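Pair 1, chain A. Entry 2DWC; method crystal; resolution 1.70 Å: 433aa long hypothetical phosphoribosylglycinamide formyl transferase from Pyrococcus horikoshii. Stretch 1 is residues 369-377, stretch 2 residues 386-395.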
# COMPACT_ATOMS: atom_id res chain seq x y z
N PRO A 369 -12.61 -12.95 -7.65
CA PRO A 369 -12.88 -11.51 -7.49
C PRO A 369 -12.98 -11.06 -6.04
O PRO A 369 -13.34 -11.85 -5.14
CB PRO A 369 -14.20 -11.31 -8.26
CG PRO A 369 -14.87 -12.63 -8.15
CD PRO A 369 -13.74 -13.65 -8.31
N ASN A 370 -12.61 -9.79 -5.84
CA ASN A 370 -12.67 -9.15 -4.51
C ASN A 370 -11.76 -9.83 -3.50
O ASN A 370 -12.11 -9.99 -2.34
CB ASN A 370 -14.10 -9.18 -3.96
CG ASN A 370 -15.11 -8.52 -4.92
OD1 ASN A 370 -14.77 -7.63 -5.67
ND2 ASN A 370 -16.36 -8.96 -4.85
N ALA A 371 -10.60 -10.29 -3.97
CA ALA A 371 -9.62 -10.86 -3.07
C ALA A 371 -8.26 -10.69 -3.71
O ALA A 371 -8.14 -10.36 -4.89
CB ALA A 371 -9.87 -12.33 -2.87
N THR A 372 -7.22 -10.87 -2.91
CA THR A 372 -5.87 -10.86 -3.46
C THR A 372 -4.98 -11.51 -2.44
O THR A 372 -5.48 -12.03 -1.44
CB THR A 372 -5.35 -9.43 -3.83
OG1 THR A 372 -4.14 -9.58 -4.60
CG2 THR A 372 -5.07 -8.58 -2.59
N VAL A 373 -3.67 -11.57 -2.69
CA VAL A 373 -2.79 -12.15 -1.69
C VAL A 373 -1.61 -11.21 -1.45
O VAL A 373 -1.30 -10.34 -2.28
CB VAL A 373 -2.18 -13.54 -2.13
CG1 VAL A 373 -3.32 -14.58 -2.38
CG2 VAL A 373 -1.34 -13.35 -3.36
N ARG A 374 -0.98 -11.37 -0.29
CA ARG A 374 0.26 -10.62 0.02
C ARG A 374 1.22 -11.72 0.42
O ARG A 374 0.87 -12.59 1.26
CB ARG A 374 0.07 -9.59 1.15
CG ARG A 374 -0.20 -8.18 0.61
CD ARG A 374 -1.63 -7.89 0.33
NE ARG A 374 -1.79 -6.56 -0.29
CZ ARG A 374 -1.60 -6.33 -1.60
NH1 ARG A 374 -1.27 -7.34 -2.41
NH2 ARG A 374 -1.71 -5.09 -2.09
N LEU A 375 2.42 -11.72 -0.19
CA LEU A 375 3.42 -12.75 0.07
C LEU A 375 4.53 -11.93 0.71
O LEU A 375 5.01 -10.95 0.12
CB LEU A 375 3.84 -13.39 -1.27
CG LEU A 375 2.65 -14.07 -2.00
CD1 LEU A 375 3.13 -14.63 -3.38
CD2 LEU A 375 2.15 -15.28 -1.13
N PHE A 376 5.01 -12.41 1.86
CA PHE A 376 5.87 -11.56 2.68
C PHE A 376 7.29 -11.42 2.29
O PHE A 376 7.95 -10.51 2.79
CB PHE A 376 5.78 -11.98 4.17
CG PHE A 376 4.34 -12.04 4.71
CD1 PHE A 376 3.36 -11.15 4.27
CD2 PHE A 376 4.02 -12.97 5.72
CE1 PHE A 376 2.06 -11.17 4.83
CE2 PHE A 376 2.74 -12.99 6.27
CZ PHE A 376 1.77 -12.10 5.83
N GLY A 377 7.79 -12.29 1.43
CA GLY A 377 9.20 -12.12 1.07
C GLY A 377 10.18 -12.82 1.98
O GLY A 377 11.39 -12.58 1.85
N ARG A 386 4.51 -18.33 8.89
CA ARG A 386 3.51 -17.66 8.06
C ARG A 386 4.27 -16.98 6.92
O ARG A 386 5.12 -16.11 7.18
CB ARG A 386 2.80 -16.58 8.86
CG ARG A 386 1.56 -16.09 8.18
CD ARG A 386 0.90 -15.06 9.11
NE ARG A 386 0.41 -15.71 10.33
CZ ARG A 386 0.45 -15.16 11.54
NH1 ARG A 386 0.96 -13.94 11.71
NH2 ARG A 386 -0.03 -15.82 12.58
N LEU A 387 3.95 -17.36 5.69
CA LEU A 387 4.62 -16.81 4.50
C LEU A 387 3.79 -15.78 3.76
O LEU A 387 4.33 -15.05 2.89
CB LEU A 387 5.00 -17.95 3.54
CG LEU A 387 5.99 -18.94 4.16
CD1 LEU A 387 6.46 -19.92 3.04
CD2 LEU A 387 7.19 -18.17 4.78
N GLY A 388 2.50 -15.68 4.08
CA GLY A 388 1.69 -14.68 3.39
C GLY A 388 0.27 -14.70 3.90
O GLY A 388 -0.01 -15.39 4.89
N ILE A 389 -0.62 -13.95 3.26
CA ILE A 389 -2.04 -13.98 3.65
C ILE A 389 -2.91 -13.79 2.42
O ILE A 389 -2.51 -13.15 1.45
CB ILE A 389 -2.49 -12.82 4.61
CG1 ILE A 389 -1.99 -11.46 4.06
CG2 ILE A 389 -2.07 -13.11 6.04
CD1 ILE A 389 -2.75 -10.28 4.67
N ALA A 390 -4.12 -14.36 2.47
CA ALA A 390 -5.11 -14.08 1.45
C ALA A 390 -5.99 -12.99 2.12
O ALA A 390 -6.26 -13.06 3.33
CB ALA A 390 -5.98 -15.35 1.15
N LEU A 391 -6.42 -11.99 1.34
CA LEU A 391 -7.28 -10.89 1.83
C LEU A 391 -8.52 -10.91 0.94
O LEU A 391 -8.39 -11.07 -0.27
CB LEU A 391 -6.62 -9.54 1.57
CG LEU A 391 -5.74 -8.85 2.60
CD1 LEU A 391 -5.14 -7.58 1.96
CD2 LEU A 391 -6.58 -8.48 3.81
N ALA A 392 -9.70 -10.71 1.50
CA ALA A 392 -10.89 -10.70 0.68
C ALA A 392 -11.87 -9.70 1.30
O ALA A 392 -11.90 -9.55 2.52
CB ALA A 392 -11.54 -12.09 0.62
N TRP A 393 -12.69 -9.05 0.47
CA TRP A 393 -13.67 -8.10 1.03
C TRP A 393 -15.05 -8.34 0.41
O TRP A 393 -15.16 -8.86 -0.71
CB TRP A 393 -13.24 -6.66 0.73
CG TRP A 393 -12.65 -6.46 -0.70
CD1 TRP A 393 -13.32 -6.01 -1.81
CD2 TRP A 393 -11.32 -6.81 -1.15
NE1 TRP A 393 -12.50 -6.06 -2.92
CE2 TRP A 393 -11.27 -6.54 -2.54
CE3 TRP A 393 -10.17 -7.32 -0.52
CZ2 TRP A 393 -10.11 -6.77 -3.32
CZ3 TRP A 393 -9.01 -7.55 -1.30
CH2 TRP A 393 -9.00 -7.26 -2.68
N ASP A 394 -16.08 -7.91 1.12
CA ASP A 394 -17.45 -8.09 0.61
C ASP A 394 -18.38 -7.32 1.53
O ASP A 394 -18.05 -7.05 2.66
CB ASP A 394 -17.84 -9.56 0.64
CG ASP A 394 -19.11 -9.84 -0.17
OD1 ASP A 394 -20.22 -9.83 0.40
OD2 ASP A 394 -18.96 -10.05 -1.38
N LYS A 395 -19.55 -6.97 1.02
CA LYS A 395 -20.54 -6.29 1.85
C LYS A 395 -20.94 -7.19 3.00
O LYS A 395 -21.40 -6.72 4.05
CB LYS A 395 -21.76 -5.95 1.00
CG LYS A 395 -21.51 -4.78 0.09
CD LYS A 395 -22.73 -4.45 -0.78
CE LYS A 395 -22.48 -3.17 -1.59
NZ LYS A 395 -21.26 -3.27 -2.45
O HOH W 1 -16.58 -10.73 -2.22

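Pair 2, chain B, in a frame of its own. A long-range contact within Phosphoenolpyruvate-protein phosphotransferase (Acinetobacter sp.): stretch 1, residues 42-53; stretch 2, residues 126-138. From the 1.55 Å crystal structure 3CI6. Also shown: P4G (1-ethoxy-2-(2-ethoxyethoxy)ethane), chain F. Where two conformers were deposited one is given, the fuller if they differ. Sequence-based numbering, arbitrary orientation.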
# COMPACT_ATOMS: atom_id res chain seq x y z
N VAL B 42 -3.93 20.43 3.50
CA VAL B 42 -5.39 20.45 3.48
C VAL B 42 -5.93 20.64 4.89
O VAL B 42 -5.26 20.36 5.87
CB VAL B 42 -5.98 19.21 2.80
CG1 VAL B 42 -5.60 19.22 1.29
CG2 VAL B 42 -5.51 17.93 3.46
N ASP B 43 -7.15 21.13 4.97
CA ASP B 43 -7.75 21.45 6.27
C ASP B 43 -8.05 20.21 7.08
O ASP B 43 -7.85 20.20 8.29
CB ASP B 43 -9.05 22.24 6.08
CG ASP B 43 -8.82 23.61 5.51
OD1 ASP B 43 -7.79 24.25 5.88
OD2 ASP B 43 -9.68 24.08 4.71
N VAL B 44 -8.58 19.18 6.42
CA VAL B 44 -9.01 17.98 7.08
C VAL B 44 -8.64 16.72 6.33
O VAL B 44 -8.83 16.66 5.12
CB VAL B 44 -10.55 17.96 7.30
CG1 VAL B 44 -11.03 16.63 7.90
CG2 VAL B 44 -10.98 19.17 8.13
N CYS B 45 -8.10 15.73 7.03
CA CYS B 45 -7.98 14.38 6.49
C CYS B 45 -8.47 13.41 7.55
O CYS B 45 -7.97 13.44 8.67
CB CYS B 45 -6.56 14.09 6.13
SG CYS B 45 -6.35 12.38 5.45
N SER B 46 -9.43 12.59 7.19
CA SER B 46 -10.02 11.63 8.11
C SER B 46 -10.12 10.27 7.47
O SER B 46 -10.23 10.15 6.26
CB SER B 46 -11.42 12.06 8.49
OG SER B 46 -11.50 13.39 8.95
N ILE B 47 -10.20 9.25 8.32
CA ILE B 47 -10.41 7.90 7.81
C ILE B 47 -11.55 7.25 8.58
O ILE B 47 -11.64 7.33 9.81
CB ILE B 47 -9.14 7.05 7.86
CG1 ILE B 47 -9.37 5.68 7.21
CG2 ILE B 47 -8.62 6.93 9.28
CD1 ILE B 47 -9.79 5.75 5.83
N TYR B 48 -12.49 6.73 7.80
CA TYR B 48 -13.65 6.02 8.31
C TYR B 48 -13.46 4.56 7.96
O TYR B 48 -13.27 4.19 6.78
CB TYR B 48 -14.95 6.57 7.64
CG TYR B 48 -15.25 7.99 7.96
CD1 TYR B 48 -14.67 8.98 7.21
CD2 TYR B 48 -16.11 8.36 9.00
CE1 TYR B 48 -14.90 10.32 7.47
CE2 TYR B 48 -16.32 9.70 9.25
CZ TYR B 48 -15.71 10.66 8.48
OH TYR B 48 -15.88 12.04 8.70
N LEU B 49 -13.56 3.67 8.94
CA LEU B 49 -13.42 2.25 8.67
C LEU B 49 -14.76 1.56 8.71
O LEU B 49 -15.64 1.89 9.54
CB LEU B 49 -12.48 1.56 9.66
CG LEU B 49 -11.02 2.00 9.57
CD1 LEU B 49 -10.21 1.04 10.45
CD2 LEU B 49 -10.54 2.04 8.12
N LEU B 50 -14.99 0.63 7.81
CA LEU B 50 -16.22 -0.14 7.82
C LEU B 50 -16.20 -1.11 9.01
O LEU B 50 -15.34 -1.98 9.07
CB LEU B 50 -16.39 -0.84 6.46
CG LEU B 50 -17.83 -1.15 6.01
CD1 LEU B 50 -17.87 -1.68 4.57
CD2 LEU B 50 -18.44 -2.12 7.02
N ASP B 51 -17.19 -0.98 9.91
CA ASP B 51 -17.38 -1.73 11.13
C ASP B 51 -18.46 -2.72 10.76
O ASP B 51 -19.66 -2.41 10.76
CB ASP B 51 -17.82 -0.78 12.24
CG ASP B 51 -18.15 -1.50 13.51
OD1 ASP B 51 -18.09 -2.76 13.51
OD2 ASP B 51 -18.39 -0.79 14.50
N GLU B 52 -18.08 -3.94 10.42
CA GLU B 52 -19.08 -4.86 9.90
C GLU B 52 -19.99 -5.39 11.01
O GLU B 52 -21.11 -5.78 10.74
CB GLU B 52 -18.41 -6.00 9.15
CG GLU B 52 -19.21 -6.48 7.96
CD GLU B 52 -18.33 -7.12 6.90
OE1 GLU B 52 -17.25 -7.65 7.26
OE2 GLU B 52 -18.74 -7.09 5.72
N ARG B 53 -19.52 -5.40 12.25
CA ARG B 53 -20.36 -5.79 13.36
C ARG B 53 -21.57 -4.87 13.56
O ARG B 53 -22.70 -5.31 13.76
CB ARG B 53 -19.50 -5.71 14.60
CG ARG B 53 -19.58 -6.81 15.41
CD ARG B 53 -18.58 -6.69 16.56
NE ARG B 53 -19.30 -6.91 17.79
CZ ARG B 53 -18.82 -7.46 18.89
NH1 ARG B 53 -17.56 -7.86 18.96
NH2 ARG B 53 -19.61 -7.59 19.93
N ARG B 126 -11.06 -7.01 -3.14
CA ARG B 126 -12.36 -6.61 -3.66
C ARG B 126 -13.38 -6.16 -2.61
O ARG B 126 -14.52 -5.87 -2.99
CB ARG B 126 -12.98 -7.70 -4.54
CG ARG B 126 -12.08 -8.12 -5.72
CD ARG B 126 -12.71 -9.17 -6.55
NE ARG B 126 -11.92 -9.40 -7.78
CZ ARG B 126 -12.32 -10.19 -8.76
NH1 ARG B 126 -13.44 -10.86 -8.66
NH2 ARG B 126 -11.58 -10.30 -9.83
N LYS B 127 -13.01 -6.09 -1.34
CA LYS B 127 -13.92 -5.67 -0.28
C LYS B 127 -13.57 -4.26 0.22
O LYS B 127 -12.41 -3.92 0.37
CB LYS B 127 -13.82 -6.64 0.91
CG LYS B 127 -14.73 -6.39 2.08
CD LYS B 127 -14.58 -7.52 3.10
CE LYS B 127 -15.42 -7.29 4.33
NZ LYS B 127 -16.81 -6.97 3.98
N VAL B 128 -14.59 -3.45 0.47
CA VAL B 128 -14.37 -2.11 1.02
C VAL B 128 -14.08 -2.19 2.50
O VAL B 128 -14.86 -2.76 3.26
CB VAL B 128 -15.60 -1.22 0.81
CG1 VAL B 128 -15.42 0.06 1.57
CG2 VAL B 128 -15.75 -0.93 -0.67
N MSE B 129 -12.90 -1.73 2.87
CA MSE B 129 -12.45 -1.70 4.24
C MSE B 129 -12.75 -0.36 4.90
O MSE B 129 -12.78 -0.26 6.12
CB MSE B 129 -10.94 -1.93 4.34
CG MSE B 129 -10.35 -3.24 3.80
SE MSE B 129 -10.73 -4.69 4.96
CE MSE B 129 -12.02 -5.07 3.89
N GLY B 130 -12.95 0.69 4.10
CA GLY B 130 -13.10 2.05 4.66
C GLY B 130 -13.03 3.08 3.57
O GLY B 130 -12.97 2.73 2.39
N VAL B 131 -13.07 4.34 3.98
CA VAL B 131 -13.03 5.48 3.08
C VAL B 131 -12.15 6.54 3.72
O VAL B 131 -12.32 6.90 4.85
CB VAL B 131 -14.44 6.05 2.82
CG1 VAL B 131 -14.31 7.31 1.95
CG2 VAL B 131 -15.35 4.98 2.18
N LEU B 132 -11.20 7.03 2.93
CA LEU B 132 -10.39 8.17 3.32
C LEU B 132 -11.01 9.44 2.75
O LEU B 132 -11.41 9.47 1.59
CB LEU B 132 -8.98 7.98 2.78
CG LEU B 132 -8.22 9.24 3.10
CD1 LEU B 132 -7.39 9.00 4.24
CD2 LEU B 132 -7.58 9.92 1.91
N VAL B 133 -11.12 10.47 3.59
CA VAL B 133 -11.74 11.72 3.19
C VAL B 133 -10.77 12.87 3.40
O VAL B 133 -10.22 13.03 4.49
CB VAL B 133 -13.00 11.94 4.01
CG1 VAL B 133 -13.56 13.31 3.73
CG2 VAL B 133 -14.05 10.82 3.73
N VAL B 134 -10.58 13.69 2.38
CA VAL B 134 -9.86 14.95 2.44
C VAL B 134 -10.88 16.05 2.20
O VAL B 134 -11.67 15.99 1.24
CB VAL B 134 -8.70 14.96 1.42
CG1 VAL B 134 -8.24 16.36 1.14
CG2 VAL B 134 -7.55 14.06 1.89
N GLN B 135 -10.93 17.03 3.08
CA GLN B 135 -11.88 18.14 2.95
C GLN B 135 -11.17 19.47 3.14
O GLN B 135 -10.20 19.56 3.88
CB GLN B 135 -12.99 18.05 3.99
CG GLN B 135 -13.94 16.90 3.71
CD GLN B 135 -14.94 16.75 4.84
OE1 GLN B 135 -14.58 16.41 5.98
NE2 GLN B 135 -16.20 17.06 4.54
N ASN B 136 -11.68 20.50 2.48
CA ASN B 136 -11.19 21.84 2.65
C ASN B 136 -12.36 22.79 2.70
O ASN B 136 -13.43 22.53 2.14
CB ASN B 136 -10.26 22.20 1.52
CG ASN B 136 -9.05 21.37 1.54
OD1 ASN B 136 -8.09 21.72 2.23
ND2 ASN B 136 -9.09 20.24 0.83
N LYS B 137 -12.15 23.90 3.40
CA LYS B 137 -13.21 24.89 3.55
C LYS B 137 -13.69 25.44 2.21
O LYS B 137 -14.90 25.46 1.92
CB LYS B 137 -12.74 25.98 4.50
CG LYS B 137 -12.67 25.50 5.92
CD LYS B 137 -11.86 26.48 6.77
CE LYS B 137 -11.69 25.96 8.17
NZ LYS B 137 -11.12 27.05 9.02
N GLN B 138 -12.76 25.84 1.38
CA GLN B 138 -13.07 26.39 0.08
C GLN B 138 -13.07 25.32 -0.98
O GLN B 138 -12.42 24.29 -0.81
CB GLN B 138 -12.01 27.41 -0.27
CG GLN B 138 -12.02 28.60 0.68
CD GLN B 138 -10.67 29.25 0.85
OE1 GLN B 138 -9.62 28.66 0.54
NE2 GLN B 138 -10.67 30.49 1.37
C8 P4G F . -10.92 -4.78 14.64
C7 P4G F . -9.93 -4.01 13.78
O4 P4G F . -10.62 -3.48 12.66
C6 P4G F . -11.55 -2.54 13.12
C5 P4G F . -12.33 -1.73 12.12
O3 P4G F . -13.46 -0.97 12.65
C4 P4G F . -13.55 -0.97 14.04
C3 P4G F . -14.75 -0.16 14.37
O2 P4G F . -15.11 -0.48 15.70
C2 P4G F . -14.15 0.00 16.62
C1 P4G F . -14.25 -0.93 17.82
O HOH W 2 -9.86 25.97 2.64
O HOH W 3 -13.58 14.18 7.37
O HOH W 4 -12.68 -2.02 8.35

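What backbone arrangement do the two pairs share? Each is a pair of adjacent antiparallel strands, with N-to-C directions 156° apart in pair 1 and 155° in pair 2, and 14 central residues superpose with an RMSD of 0.6 Å. The ladder runs in the same register: A:Thr372 faces A:Leu391 as B:Ser46 faces B:Val133, and A:Arg374 faces A:Ile389 as B:Tyr48 faces B:Val131. Each of these pairings is closed by two hydrogen bonds. In the matched central rungs, A:Leu391 N donates to A:Thr372 O at 2.9 Å, and B:Val133 N to B:Ser46 O at 2.8 Å.

Why does a glycine sit at the same place in both? A:Gly388 and B:Gly130 superpose within 0.3 Å, beside the matched leucines A:Leu375 and B:Leu49. An ideal CB would lie 2.5 Å from A:Arg374 O in pair 1 and 2.5 Å from B:Tyr48 O in pair 2, a clash in each case. At this non-hydrogen-bonded rung A:Leu375 CA lies 4.2 Å from A:Gly388 CA, and B:Leu49 CA 4.0 Å from B:Gly130 CA. Just beyond, A:Phe376 N donates to A:Leu387 O and B:Leu50 N to B:Met129 O, both at 2.9 Å; B:Met129 is selenomethionine.

How is the space beside that glycine filled? A:Phe376 lays a ring face over it, with A:Gly388 CA 3.5 Å from the ring centroid in a CH-pi contact, and its CZ also meets A:Ile389 CG2 at 4.0 Å. Both A:Phe376 and the matched B:Leu50 reach the next matched position, A:Phe376 CE2 lying 3.8 Å from A:Arg386 CG and B:Leu50 CD1 4.2 Å from B:Val128 CG1, but the leucine has no ring to lay over its glycine. Separately, a water bridges the two backbones, donating to B:Leu50 O and B:Met129 O, each at 2.8 Å.

How do the other matched side chains pack? On the face carrying A:Ala371, A:Val373 and A:Ala390, small groups meet, as A:Ala371 CB and A:Ala392 CB do at 3.9 Å. Pair 2 puts larger groups at these positions: B:Cys45 SG lies 3.7 Å from B:Leu132 CD1, and B:Ile47 CD1 lies 3.9 Å from B:Leu132 CB. On the other face, A:Arg374 CD packs 3.9 Å from A:Leu391 CD1, while B:Tyr48 CE1 lies 3.9 Å from B:Val133 CG2, so an aliphatic stem and an aromatic ring cover equivalent neighbours.

What differs at the A:Trp393 end? The indole covers the start of the opposite strand, with A:Asn370 CB 4.0 Å from the centroid of its five-membered ring. The matched B:Gln135 works through water, which donates to its OE1 at 2.8 Å and lies 2.7 Å from B:Ser46 OG.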